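Local coordinates for tail protein, 43 kDa (Neisseria meningitidis MC58, PDB 3D37) that is of unknown function but is probably a baseplate hub component of a Mu-like phage tail, at residues G318-L323 / Q330-L335; E201-E206 / L280-G285; G298-V303 / V313-G318; Y6-S11 / V61-Q66; S37-I42 / S88-D93. All coordinates share one frame; numbering follows the deposited sequence.

From the N terminus, interactions 4 and 5 come first and cross: their segments alternate along the chain, 6-11 pairing with 61-66 and 37-42 with 88-93, so the two loops they close cross within the GpP-like N-terminal region. Val10 and Val61 meet Phe40 where the two contacts touch. Interaction 2 then closes a loop of more than seventy residues, bringing strand 202-208 to strand 278-285. Interactions 3 and 1 follow in series as two short hairpins on one long strand, 310-324, and share Gly318. Strand 330-337 joins interaction 1 to interaction 2, while Phe321 packing on Ile63 ties the C-terminal region to interaction 4.

Interaction 1 of 5, residues G318-L323 / Q330-L335; sequences GRRFML and QTELRL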
# COMPACT_ATOMS: atom_id res chain seq x y z
N GLY A 318 -28.94 -5.12 13.86
CA GLY A 318 -27.56 -5.17 14.29
C GLY A 318 -26.89 -3.82 14.21
O GLY A 318 -27.28 -2.97 13.41
N ARG A 319 -25.95 -3.59 15.12
CA ARG A 319 -25.22 -2.37 15.11
C ARG A 319 -23.84 -2.48 15.69
O ARG A 319 -23.61 -3.18 16.67
CB ARG A 319 -26.01 -1.21 15.75
CG ARG A 319 -26.06 -1.17 17.19
CD ARG A 319 -24.88 -0.39 17.84
NE ARG A 319 -25.12 -0.63 19.24
CZ ARG A 319 -24.64 -1.61 20.00
NH1 ARG A 319 -23.73 -2.46 19.60
NH2 ARG A 319 -25.09 -1.69 21.22
N ARG A 320 -22.93 -1.75 15.07
CA ARG A 320 -21.53 -1.77 15.45
C ARG A 320 -21.00 -0.36 15.68
O ARG A 320 -20.93 0.43 14.75
CB ARG A 320 -20.80 -2.56 14.36
CG ARG A 320 -19.31 -2.83 14.44
CD ARG A 320 -18.97 -3.64 13.14
NE ARG A 320 -17.58 -3.54 12.86
CZ ARG A 320 -17.01 -3.49 11.65
NH1 ARG A 320 -17.71 -3.60 10.49
NH2 ARG A 320 -15.68 -3.30 11.61
N PHE A 321 -20.68 -0.07 16.94
CA PHE A 321 -19.90 1.09 17.33
C PHE A 321 -18.42 0.85 16.99
O PHE A 321 -17.83 -0.17 17.35
CB PHE A 321 -19.99 1.40 18.85
CG PHE A 321 -21.38 1.66 19.38
CD1 PHE A 321 -22.24 2.58 18.78
CD2 PHE A 321 -21.80 1.02 20.56
CE1 PHE A 321 -23.53 2.85 19.33
CE2 PHE A 321 -23.10 1.29 21.13
CZ PHE A 321 -23.94 2.19 20.54
N MET A 322 -17.86 1.81 16.27
CA MET A 322 -16.53 1.71 15.75
C MET A 322 -15.72 3.00 16.01
O MET A 322 -16.25 4.10 15.95
CB MET A 322 -16.60 1.48 14.23
CG MET A 322 -17.48 0.28 13.76
SD MET A 322 -17.32 -0.03 11.94
CE MET A 322 -18.19 1.39 11.34
N LEU A 323 -14.45 2.83 16.32
CA LEU A 323 -13.45 3.89 16.30
C LEU A 323 -12.27 3.36 15.51
O LEU A 323 -11.82 2.26 15.77
CB LEU A 323 -12.94 4.23 17.71
CG LEU A 323 -11.75 5.20 17.96
CD1 LEU A 323 -12.04 6.62 17.46
CD2 LEU A 323 -11.37 5.16 19.44
N GLN A 330 -17.78 6.13 14.39
CA GLN A 330 -18.93 5.81 13.57
C GLN A 330 -19.78 4.68 14.14
O GLN A 330 -19.37 4.02 15.06
CB GLN A 330 -18.42 5.37 12.15
CG GLN A 330 -17.59 6.48 11.36
CD GLN A 330 -16.94 5.81 10.17
OE1 GLN A 330 -16.22 4.83 10.35
NE2 GLN A 330 -17.18 6.32 8.98
N THR A 331 -20.94 4.50 13.53
CA THR A 331 -21.81 3.41 13.80
C THR A 331 -22.22 2.79 12.45
O THR A 331 -22.65 3.49 11.51
CB THR A 331 -23.07 3.78 14.70
OG1 THR A 331 -22.65 4.62 15.79
CG2 THR A 331 -23.76 2.47 15.27
N GLU A 332 -22.06 1.47 12.37
CA GLU A 332 -22.69 0.69 11.30
C GLU A 332 -24.01 0.21 11.75
O GLU A 332 -24.16 -0.41 12.86
CB GLU A 332 -21.77 -0.46 10.92
CG GLU A 332 -22.40 -1.54 10.04
CD GLU A 332 -21.41 -2.73 9.84
OE1 GLU A 332 -20.28 -2.40 9.37
OE2 GLU A 332 -21.79 -3.91 10.17
N LEU A 333 -25.00 0.48 10.93
CA LEU A 333 -26.40 0.16 11.21
C LEU A 333 -26.88 -0.89 10.21
O LEU A 333 -26.92 -0.62 9.00
CB LEU A 333 -27.27 1.42 11.16
CG LEU A 333 -26.80 2.66 11.98
CD1 LEU A 333 -27.64 3.87 11.55
CD2 LEU A 333 -26.91 2.38 13.48
N ARG A 334 -27.15 -2.10 10.69
CA ARG A 334 -27.58 -3.21 9.82
C ARG A 334 -29.09 -3.26 9.91
O ARG A 334 -29.66 -3.69 10.88
CB ARG A 334 -26.94 -4.54 10.23
CG ARG A 334 -25.41 -4.42 10.18
CD ARG A 334 -24.71 -5.79 10.30
NE ARG A 334 -24.90 -6.39 11.61
CZ ARG A 334 -24.06 -6.25 12.63
NH1 ARG A 334 -22.98 -5.48 12.54
NH2 ARG A 334 -24.34 -6.83 13.77
N LEU A 335 -29.71 -2.76 8.85
CA LEU A 335 -31.13 -2.53 8.78
C LEU A 335 -31.85 -3.56 7.90
O LEU A 335 -31.32 -4.04 6.88
CB LEU A 335 -31.35 -1.12 8.28
CG LEU A 335 -30.96 0.00 9.24
CD1 LEU A 335 -30.74 1.31 8.50
CD2 LEU A 335 -32.05 0.14 10.36
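Arg320 and Glu332 face each other as a hydrogen-bonded pair in an antiparallel beta hairpin, strand 310-324 turning back into strand 330-337. Followed outward, Arg320 starts with CB, 4.1 Å from Glu332 CB and equally close to NH1 of Arg334. CG lies anti to the backbone N (chi1 -178°) and the chain stays extended to NE; CD passes 4.1 Å from Glu332 OE2. At the tip NH1 makes a weak, bent bond of 3.0 Å to Glu332 OE1, a salt bridge in which guanidinium and carboxylate planes stand 86° apart. Met322 SD sits over the centre of one guanidinium face, and NH2 reaches a second acid, Asp26 of strand 24-30.

The other carboxylate oxygen, Glu332 OE2, takes a straighter bond from Arg334 NH1 at 3.1 Å, lying in that guanidinium's plane. Glu332 thus bridges two arginines, which would temper their mutual repulsion; Arg334 NH2 goes on to Asp28 and Asp30. Gly318 C and Arg319 N lie over one face of the Arg334 guanidinium, toward its rim; Gly318 CA is 3.7 Å from NH2. On the opposite side of the sheet, Thr331 OG1, hydrogen-bonded to Gly286 O, meets the edge of the Phe321 ring, 3.6 Å from CD1.

Interaction 2 of 5, residues E201-E206 / L280-G285; sequences ERMDIE and LTITVG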
# COMPACT_ATOMS: atom_id res chain seq x y z
N GLU A 201 -22.90 8.52 5.72
CA GLU A 201 -21.55 8.48 5.14
C GLU A 201 -21.34 7.37 4.09
O GLU A 201 -20.59 7.53 3.13
CB GLU A 201 -20.53 8.28 6.24
CG GLU A 201 -20.47 9.44 7.21
CD GLU A 201 -19.40 9.18 8.28
OE1 GLU A 201 -18.89 8.03 8.34
OE2 GLU A 201 -19.07 10.11 9.03
N ARG A 202 -22.08 6.27 4.26
CA ARG A 202 -21.94 5.14 3.44
C ARG A 202 -23.26 4.33 3.50
O ARG A 202 -23.90 4.18 4.58
CB ARG A 202 -20.63 4.49 3.91
CG ARG A 202 -20.49 3.13 3.70
CD ARG A 202 -19.03 2.66 3.54
NE ARG A 202 -19.22 1.72 2.46
CZ ARG A 202 -18.71 1.83 1.24
NH1 ARG A 202 -17.84 2.78 0.96
NH2 ARG A 202 -19.08 0.93 0.31
N MET A 203 -23.73 3.93 2.33
CA MET A 203 -24.96 3.13 2.19
C MET A 203 -24.62 1.89 1.34
O MET A 203 -24.08 2.05 0.23
CB MET A 203 -26.04 3.99 1.54
CG MET A 203 -27.40 3.29 1.47
SD MET A 203 -28.75 4.51 1.29
CE MET A 203 -28.79 5.19 2.90
N ASP A 204 -24.84 0.69 1.89
CA ASP A 204 -24.65 -0.57 1.17
C ASP A 204 -25.95 -1.40 1.20
O ASP A 204 -26.50 -1.65 2.25
CB ASP A 204 -23.49 -1.38 1.76
CG ASP A 204 -22.14 -0.72 1.53
OD1 ASP A 204 -21.92 0.03 0.53
OD2 ASP A 204 -21.29 -0.89 2.41
N ILE A 205 -26.44 -1.77 0.03
CA ILE A 205 -27.61 -2.60 -0.08
C ILE A 205 -27.23 -3.95 -0.72
O ILE A 205 -26.46 -4.00 -1.69
CB ILE A 205 -28.71 -1.92 -0.90
CG1 ILE A 205 -28.83 -0.45 -0.45
CG2 ILE A 205 -29.98 -2.72 -0.86
CD1 ILE A 205 -30.14 0.17 -0.75
N GLU A 206 -27.74 -5.03 -0.13
CA GLU A 206 -27.54 -6.37 -0.63
C GLU A 206 -28.83 -7.12 -0.76
O GLU A 206 -29.63 -7.20 0.19
CB GLU A 206 -26.70 -7.18 0.32
CG GLU A 206 -25.39 -6.56 0.71
CD GLU A 206 -24.70 -7.44 1.72
OE1 GLU A 206 -24.18 -8.49 1.24
OE2 GLU A 206 -24.74 -7.15 2.97
N LEU A 280 -29.85 -3.58 4.33
CA LEU A 280 -29.41 -2.20 4.15
C LEU A 280 -28.45 -1.88 5.27
O LEU A 280 -28.85 -1.91 6.44
CB LEU A 280 -30.62 -1.28 4.20
CG LEU A 280 -30.39 0.24 4.22
CD1 LEU A 280 -29.74 0.74 2.97
CD2 LEU A 280 -31.78 0.95 4.51
N THR A 281 -27.19 -1.65 4.95
CA THR A 281 -26.14 -1.28 5.92
C THR A 281 -25.78 0.20 5.77
O THR A 281 -25.25 0.63 4.73
CB THR A 281 -24.88 -2.20 5.79
OG1 THR A 281 -25.30 -3.56 5.79
CG2 THR A 281 -23.95 -2.02 6.93
N ILE A 282 -26.13 1.00 6.77
CA ILE A 282 -25.81 2.43 6.76
C ILE A 282 -24.70 2.73 7.75
O ILE A 282 -24.72 2.29 8.90
CB ILE A 282 -27.07 3.25 7.07
CG1 ILE A 282 -28.04 3.13 5.90
CG2 ILE A 282 -26.69 4.73 7.45
CD1 ILE A 282 -29.39 3.73 6.12
N THR A 283 -23.72 3.51 7.32
CA THR A 283 -22.71 3.99 8.21
C THR A 283 -22.90 5.52 8.48
O THR A 283 -23.11 6.29 7.51
CB THR A 283 -21.30 3.68 7.64
OG1 THR A 283 -21.22 2.26 7.34
CG2 THR A 283 -20.23 4.06 8.65
N VAL A 284 -22.90 5.89 9.78
CA VAL A 284 -23.07 7.25 10.28
C VAL A 284 -21.91 7.64 11.16
O VAL A 284 -21.22 6.80 11.70
CB VAL A 284 -24.42 7.52 10.99
CG1 VAL A 284 -25.55 7.48 10.00
CG2 VAL A 284 -24.64 6.55 12.21
N GLY A 285 -21.66 8.95 11.26
CA GLY A 285 -20.61 9.42 12.15
C GLY A 285 -21.24 9.46 13.54
O GLY A 285 -22.42 9.63 13.65
O HOH W 1 -25.97 -4.39 3.38
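Met203, Ile205, Leu280 and Ile282 form the apolar centre of this antiparallel strand pair. Leu280 CD1 is the shared contact point, 3.7 Å from Ile205 CG1 and 3.8 Å from Met203 CG. The thioether chain of Met203 bends at its last torsion (chi3 -74°), which lays CE alongside Ile282, 3.6 Å from its CD1. Val303 and Phe314 continue this packing beyond the two strands.

The other face is polar. Arg202 CG runs beside Thr283, 3.8 Å from OG1, and the arginine then turns along its own strand to Asp204: NH2 bonds to the syn lone pair of OD1 at 3.0 Å, while NE makes a weaker bond to OD2. A water touches Asp204 O, Glu206 OE2 and Thr281 OG1. Toward Glu201 the pairing is broken by a classic beta bulge, in which Glu201 and Arg202 lie against the single residue Thr283; its O takes a 2.9 Å bond from Glu201 N and a weak one from Arg202 N. Glu201 OE1 reaches on to Gln330.

Strand 202-208 also pairs antiparallel with a strand of a second subunit. Apolar contact thus joins the strands on one face; on the other, charges pair within strand 202-208, and Arg202-Thr283 packing and the water span the strands.

Interaction 3 of 5, residues G298-V303 / V313-G318; sequences GLRVHV and VFFLMG
A beta hairpin made by strands 300-305 and 310-324 brings Arg300 against Val313 and Phe315, and Val303 against Phe314. Val313 CG1 lies over one face of the Arg300 guanidinium, toward its rim and 3.7 Å from NH2. Farther back along the same chain, Arg300 CG approaches the edge of the Phe315 ring in its plane, 3.9 Å from CD1. The charged end has partners beyond the hairpin, Asp338 and the carbonyl of Ser183.

The pairing is antiparallel but strongly twisted, the two short strand axes lying 144° apart, in the C-terminal tail-protein domain, whose family belongs with the phage barrel domains. Val301 and Phe314 form the hydrogen-bonded pair at its middle. Val303 CG2 sits 3.7 Å from Phe314 CD2, the two side chains crossing at about a right angle, and Leu280 also touches that ring.

Before strand 300-305 begins, Gly298 N donates to Leu316 O at 2.9 Å, and Leu316 N returns a bond to Leu299 O with its donor nearly on the line of the C=O. Gly298 has a positive phi of 107°, at which a CB would jam against the preceding carbonyl oxygen. Its own O lies 3.6 Å from Phe315 CE1, and Leu316 CB packs 3.3 Å from Leu299 O.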
# COMPACT_ATOMS: atom_id res chain seq x y z
N GLY A 298 -33.34 -3.00 17.68
CA GLY A 298 -34.70 -2.86 18.19
C GLY A 298 -35.32 -1.52 17.88
O GLY A 298 -36.54 -1.39 17.90
N LEU A 299 -34.48 -0.54 17.55
CA LEU A 299 -34.91 0.74 17.00
C LEU A 299 -35.38 0.65 15.54
O LEU A 299 -34.97 -0.24 14.78
CB LEU A 299 -33.80 1.79 17.11
CG LEU A 299 -33.26 2.03 18.51
CD1 LEU A 299 -32.13 2.97 18.47
CD2 LEU A 299 -34.45 2.54 19.43
N ARG A 300 -36.30 1.54 15.18
CA ARG A 300 -36.74 1.68 13.78
C ARG A 300 -36.22 3.01 13.29
O ARG A 300 -36.14 3.96 14.06
CB ARG A 300 -38.24 1.54 13.66
CG ARG A 300 -38.68 0.11 13.99
CD ARG A 300 -40.12 -0.00 14.26
NE ARG A 300 -40.98 0.16 13.09
CZ ARG A 300 -41.81 1.18 12.88
NH1 ARG A 300 -41.89 2.18 13.74
NH2 ARG A 300 -42.55 1.20 11.78
N VAL A 301 -35.78 3.03 12.02
CA VAL A 301 -35.10 4.15 11.43
C VAL A 301 -35.75 4.48 10.09
O VAL A 301 -35.93 3.60 9.21
CB VAL A 301 -33.55 3.87 11.25
CG1 VAL A 301 -32.86 5.13 10.75
CG2 VAL A 301 -32.89 3.40 12.56
N HIS A 302 -36.19 5.73 9.96
CA HIS A 302 -36.71 6.21 8.70
C HIS A 302 -35.53 6.60 7.82
O HIS A 302 -34.65 7.39 8.22
CB HIS A 302 -37.66 7.40 8.95
CG HIS A 302 -38.23 7.99 7.71
ND1 HIS A 302 -38.54 9.33 7.61
CD2 HIS A 302 -38.57 7.44 6.53
CE1 HIS A 302 -39.07 9.57 6.42
NE2 HIS A 302 -39.10 8.43 5.75
N VAL A 303 -35.45 6.01 6.63
CA VAL A 303 -34.35 6.31 5.69
C VAL A 303 -34.85 6.96 4.42
O VAL A 303 -35.81 6.48 3.81
CB VAL A 303 -33.54 5.01 5.33
CG1 VAL A 303 -32.39 5.31 4.30
CG2 VAL A 303 -32.97 4.35 6.59
N VAL A 313 -39.28 3.04 6.36
CA VAL A 313 -38.83 2.73 7.69
C VAL A 313 -38.26 1.30 7.65
O VAL A 313 -38.81 0.38 6.98
CB VAL A 313 -39.96 2.83 8.75
CG1 VAL A 313 -39.47 2.39 10.15
CG2 VAL A 313 -40.56 4.23 8.79
N PHE A 314 -37.13 1.16 8.33
CA PHE A 314 -36.41 -0.08 8.48
C PHE A 314 -36.19 -0.36 9.97
O PHE A 314 -36.18 0.55 10.82
CB PHE A 314 -35.08 -0.05 7.72
CG PHE A 314 -35.23 0.19 6.25
CD1 PHE A 314 -35.41 -0.87 5.38
CD2 PHE A 314 -35.22 1.48 5.74
CE1 PHE A 314 -35.58 -0.65 4.01
CE2 PHE A 314 -35.41 1.72 4.38
CZ PHE A 314 -35.57 0.64 3.50
N PHE A 315 -36.03 -1.65 10.24
CA PHE A 315 -35.82 -2.21 11.56
C PHE A 315 -34.34 -2.55 11.79
O PHE A 315 -33.68 -3.22 10.97
CB PHE A 315 -36.64 -3.47 11.72
CG PHE A 315 -36.51 -4.09 13.07
CD1 PHE A 315 -37.02 -3.45 14.18
CD2 PHE A 315 -35.85 -5.32 13.24
CE1 PHE A 315 -36.89 -4.01 15.46
CE2 PHE A 315 -35.71 -5.90 14.52
CZ PHE A 315 -36.24 -5.24 15.63
N LEU A 316 -33.80 -2.01 12.87
CA LEU A 316 -32.40 -2.16 13.19
C LEU A 316 -32.11 -3.48 13.91
O LEU A 316 -32.48 -3.68 15.03
CB LEU A 316 -31.87 -0.96 13.98
CG LEU A 316 -30.38 -0.90 14.30
CD1 LEU A 316 -29.56 -0.73 12.99
CD2 LEU A 316 -30.10 0.27 15.31
N MET A 317 -31.41 -4.36 13.22
CA MET A 317 -31.26 -5.76 13.68
C MET A 317 -29.89 -5.95 14.29
O MET A 317 -29.67 -6.84 15.07
CB MET A 317 -31.47 -6.69 12.44
CG MET A 317 -31.51 -8.13 12.69
SD MET A 317 -33.05 -8.83 13.42
CE MET A 317 -34.03 -8.55 11.91
N GLY A 318 -28.94 -5.12 13.86
CA GLY A 318 -27.56 -5.17 14.29
C GLY A 318 -26.89 -3.82 14.21
O GLY A 318 -27.28 -2.97 13.41

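Interaction 4 of 5, residues Y6-S11 / V61-Q66; sequences YGYAVS and VVIDGQ
Asp64 and Tyr8 both hold CG anti to the carbonyl carbon (chi1 -71° and -59°), which starts the carboxylate and the ring toward each other; their planes end 30° apart. Asp64 OD1 accepts the Ala9 N-H at 3.2 Å, met on its syn side but well above the carboxylate plane. OD2 lies near the plane of the Tyr8 ring at its edge, 3.3 Å from CD1. That same ring carbon is 3.9 Å from Ile63 CG2, so the tyrosine touches both an apolar branch and an acid.

OD2 also forms a salt bridge to Lys288 and takes a hydrogen bond from a water. The far end of Tyr8 is fixed by His287, whose backbone N bonds to OH and whose ring stacks on the tyrosine.

Asp64 is gripped through its backbone as well: its N donates to Ala9 O at 2.8 Å. Farther along, Ser11 and Val62 exchange two backbone bonds, and Ser11 OG rests 3.7 Å from Val62 CB before reaching Glu18. Asp64 and Gly65 occupy the two central positions of a type I' turn, the tight reversal typical of a two-residue beta hairpin, here linking strands 58-63 and 66-81 beside the N-terminal strand 10-14.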
# COMPACT_ATOMS: atom_id res chain seq x y z
N TYR A 6 -15.27 16.54 24.71
CA TYR A 6 -15.65 17.05 23.33
C TYR A 6 -16.00 15.97 22.27
O TYR A 6 -16.58 16.33 21.20
CB TYR A 6 -14.57 18.00 22.77
CG TYR A 6 -14.51 19.30 23.54
CD1 TYR A 6 -15.50 20.28 23.39
CD2 TYR A 6 -13.47 19.55 24.44
CE1 TYR A 6 -15.44 21.47 24.12
CE2 TYR A 6 -13.42 20.73 25.18
CZ TYR A 6 -14.39 21.68 25.01
OH TYR A 6 -14.31 22.84 25.75
N GLY A 7 -15.60 14.71 22.53
CA GLY A 7 -16.06 13.51 21.80
C GLY A 7 -16.64 12.55 22.83
O GLY A 7 -16.94 12.96 23.95
N TYR A 8 -16.76 11.26 22.51
CA TYR A 8 -17.29 10.27 23.46
C TYR A 8 -16.26 9.75 24.47
O TYR A 8 -15.15 9.38 24.09
CB TYR A 8 -17.86 9.06 22.70
CG TYR A 8 -18.96 9.40 21.74
CD1 TYR A 8 -20.27 9.60 22.19
CD2 TYR A 8 -18.71 9.54 20.40
CE1 TYR A 8 -21.26 9.94 21.32
CE2 TYR A 8 -19.70 9.91 19.53
CZ TYR A 8 -20.99 10.07 19.99
OH TYR A 8 -21.99 10.40 19.13
N ALA A 9 -16.65 9.64 25.73
CA ALA A 9 -15.89 8.90 26.72
C ALA A 9 -16.37 7.44 26.66
O ALA A 9 -17.50 7.12 27.00
CB ALA A 9 -16.09 9.50 28.17
N VAL A 10 -15.49 6.57 26.16
CA VAL A 10 -15.78 5.16 26.02
C VAL A 10 -14.82 4.43 26.95
O VAL A 10 -13.56 4.58 26.82
CB VAL A 10 -15.62 4.69 24.56
CG1 VAL A 10 -15.97 3.18 24.45
CG2 VAL A 10 -16.49 5.49 23.63
N SER A 11 -15.36 3.64 27.87
CA SER A 11 -14.50 2.84 28.74
C SER A 11 -14.90 1.37 28.88
O SER A 11 -16.04 0.99 28.64
CB SER A 11 -14.42 3.44 30.14
OG SER A 11 -15.70 3.41 30.69
N VAL A 61 -19.08 -2.19 29.23
CA VAL A 61 -18.62 -1.28 28.23
C VAL A 61 -19.50 -0.04 28.41
O VAL A 61 -20.68 -0.15 28.52
CB VAL A 61 -18.73 -1.89 26.83
CG1 VAL A 61 -18.31 -0.78 25.70
CG2 VAL A 61 -17.91 -3.24 26.76
N VAL A 62 -18.89 1.13 28.50
CA VAL A 62 -19.66 2.33 28.87
C VAL A 62 -19.34 3.43 27.86
O VAL A 62 -18.19 3.68 27.54
CB VAL A 62 -19.35 2.79 30.34
CG1 VAL A 62 -20.40 3.82 30.85
CG2 VAL A 62 -19.32 1.60 31.28
N ILE A 63 -20.38 4.07 27.36
CA ILE A 63 -20.24 5.24 26.50
C ILE A 63 -20.97 6.41 27.20
O ILE A 63 -22.16 6.31 27.46
CB ILE A 63 -20.84 5.00 25.08
CG1 ILE A 63 -20.24 3.72 24.44
CG2 ILE A 63 -20.70 6.31 24.17
CD1 ILE A 63 -20.65 3.45 23.01
N ASP A 64 -20.24 7.47 27.49
CA ASP A 64 -20.76 8.68 28.17
C ASP A 64 -21.58 8.29 29.36
O ASP A 64 -22.70 8.76 29.52
CB ASP A 64 -21.64 9.55 27.24
CG ASP A 64 -20.87 10.24 26.18
OD1 ASP A 64 -19.65 10.49 26.38
OD2 ASP A 64 -21.51 10.57 25.13
N GLY A 65 -21.01 7.40 30.19
CA GLY A 65 -21.64 6.94 31.41
C GLY A 65 -22.80 6.04 31.23
O GLY A 65 -23.43 5.64 32.20
N GLN A 66 -23.12 5.66 29.99
CA GLN A 66 -24.19 4.69 29.81
C GLN A 66 -23.62 3.32 29.42
O GLN A 66 -22.81 3.19 28.46
CB GLN A 66 -25.16 5.20 28.78
CG GLN A 66 -26.29 4.28 28.54
CD GLN A 66 -27.41 4.94 27.73
OE1 GLN A 66 -27.34 6.16 27.37
NE2 GLN A 66 -28.43 4.15 27.42
O HOH W 2 -20.40 13.06 23.52

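Interaction 5 of 5, residues S37-I42 / S88-D93; sequences SFDFVI and SLSGRD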
# COMPACT_ATOMS: atom_id res chain seq x y z
N SER A 37 -20.31 -8.85 21.06
CA SER A 37 -18.90 -8.84 21.31
C SER A 37 -18.28 -7.44 21.25
O SER A 37 -18.84 -6.45 20.77
CB SER A 37 -18.19 -9.72 20.26
OG SER A 37 -18.45 -9.23 18.99
N PHE A 38 -17.10 -7.39 21.81
CA PHE A 38 -16.34 -6.19 21.87
C PHE A 38 -14.87 -6.49 21.67
O PHE A 38 -14.38 -7.59 21.99
CB PHE A 38 -16.57 -5.44 23.18
CG PHE A 38 -16.13 -6.18 24.41
CD1 PHE A 38 -14.83 -6.05 24.90
CD2 PHE A 38 -17.04 -6.98 25.12
CE1 PHE A 38 -14.41 -6.74 26.06
CE2 PHE A 38 -16.61 -7.68 26.30
CZ PHE A 38 -15.30 -7.55 26.75
N ASP A 39 -14.21 -5.46 21.15
CA ASP A 39 -12.81 -5.46 20.85
C ASP A 39 -12.20 -4.05 20.98
O ASP A 39 -12.70 -3.13 20.36
CB ASP A 39 -12.69 -5.97 19.43
CG ASP A 39 -11.62 -6.91 19.31
OD1 ASP A 39 -10.50 -6.39 19.12
OD2 ASP A 39 -11.92 -8.15 19.49
N PHE A 40 -11.18 -3.90 21.83
CA PHE A 40 -10.52 -2.62 22.12
C PHE A 40 -8.99 -2.70 21.97
O PHE A 40 -8.38 -3.68 22.39
CB PHE A 40 -10.83 -2.15 23.57
CG PHE A 40 -12.27 -1.72 23.78
CD1 PHE A 40 -12.64 -0.37 23.69
CD2 PHE A 40 -13.26 -2.66 24.13
CE1 PHE A 40 -13.97 0.01 23.89
CE2 PHE A 40 -14.58 -2.27 24.35
CZ PHE A 40 -14.93 -0.94 24.20
N VAL A 41 -8.38 -1.66 21.41
CA VAL A 41 -6.94 -1.55 21.27
C VAL A 41 -6.50 -0.14 21.67
O VAL A 41 -7.14 0.84 21.30
CB VAL A 41 -6.47 -1.76 19.81
CG1 VAL A 41 -4.98 -1.60 19.73
CG2 VAL A 41 -6.95 -3.11 19.24
N ILE A 42 -5.46 -0.05 22.49
CA ILE A 42 -4.73 1.22 22.62
C ILE A 42 -3.27 0.97 22.17
O ILE A 42 -2.73 -0.15 22.32
CB ILE A 42 -4.92 1.82 24.05
CG1 ILE A 42 -4.03 3.09 24.28
CG2 ILE A 42 -4.76 0.72 25.11
CD1 ILE A 42 -4.19 4.27 23.25
N SER A 88 -4.45 -5.08 23.60
CA SER A 88 -5.84 -5.33 23.19
C SER A 88 -6.58 -6.27 24.10
O SER A 88 -5.98 -7.09 24.80
CB SER A 88 -5.93 -5.78 21.73
OG SER A 88 -5.27 -6.98 21.54
N LEU A 89 -7.90 -6.06 24.12
CA LEU A 89 -8.89 -6.83 24.92
C LEU A 89 -10.07 -7.23 24.01
O LEU A 89 -10.56 -6.38 23.24
CB LEU A 89 -9.52 -5.96 26.03
CG LEU A 89 -8.64 -5.23 27.01
CD1 LEU A 89 -9.55 -4.54 28.00
CD2 LEU A 89 -7.69 -6.20 27.72
N SER A 90 -10.53 -8.47 24.14
CA SER A 90 -11.77 -8.89 23.53
C SER A 90 -12.60 -9.64 24.50
O SER A 90 -12.11 -10.20 25.47
CB SER A 90 -11.59 -9.80 22.31
OG SER A 90 -10.59 -9.32 21.54
N GLY A 91 -13.86 -9.71 24.15
CA GLY A 91 -14.82 -10.44 24.91
C GLY A 91 -16.18 -10.48 24.31
O GLY A 91 -16.45 -10.02 23.16
N ARG A 92 -17.04 -11.10 25.09
CA ARG A 92 -18.43 -11.34 24.72
C ARG A 92 -19.34 -10.92 25.85
O ARG A 92 -18.89 -10.79 26.99
CB ARG A 92 -18.64 -12.81 24.40
CG ARG A 92 -17.87 -13.25 23.12
CD ARG A 92 -18.09 -14.73 22.89
NE ARG A 92 -17.57 -15.46 24.03
CZ ARG A 92 -17.80 -16.73 24.34
NH1 ARG A 92 -18.64 -17.47 23.62
NH2 ARG A 92 -17.25 -17.22 25.44
N ASP A 93 -20.61 -10.70 25.52
CA ASP A 93 -21.67 -10.49 26.54
C ASP A 93 -21.99 -11.79 27.32
O ASP A 93 -21.36 -12.82 27.10
CB ASP A 93 -22.94 -9.83 25.94
CG ASP A 93 -23.75 -10.78 25.09
OD1 ASP A 93 -23.43 -12.00 25.06
OD2 ASP A 93 -24.67 -10.32 24.40
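Phe38 lies flat across Gly91 on the neighbouring antiparallel strand. The alpha carbon of Gly91 sits over the ring face, 3.8 Å from its centroid and 24° off the normal, a CH-pi contact. Ring atom Phe38 CZ comes within 3.5 Å of Gly91 CA; the glycine has no side chain, and the ring lies directly on its backbone. The ring gets there because Phe38 CG stands between the backbone N and the carbonyl carbon (chi1 63°), which folds it over the partner strand.

The same pair is tied by two backbone bonds, Phe38 N to Gly91 O at 3.0 Å and Gly91 N back to Phe38 O. Phe40 and Leu89 repeat the exchange two residues on. Met69 and Cys59 also touch Phe38, while Phe40 packs on Val10 and Val61, placing both aromatics in the core of the N-terminal GpP-like region.

On the other face, Ser90 OG donates to Asp39 OD2 at 2.7 Å, approaching from above the carboxylate plane. Arg77 bonds to Ser88 OG and, weakly, to Ser90 OG. Arg92 forms a salt bridge with Asp100. The chemistry is thus divided: on one face an aromatic ring closes on bare backbone, while on the other the Ser90 hydroxyl bonds the Asp39 carboxylate and meets Arg77 weakly, an arrangement that may ease the negative charge.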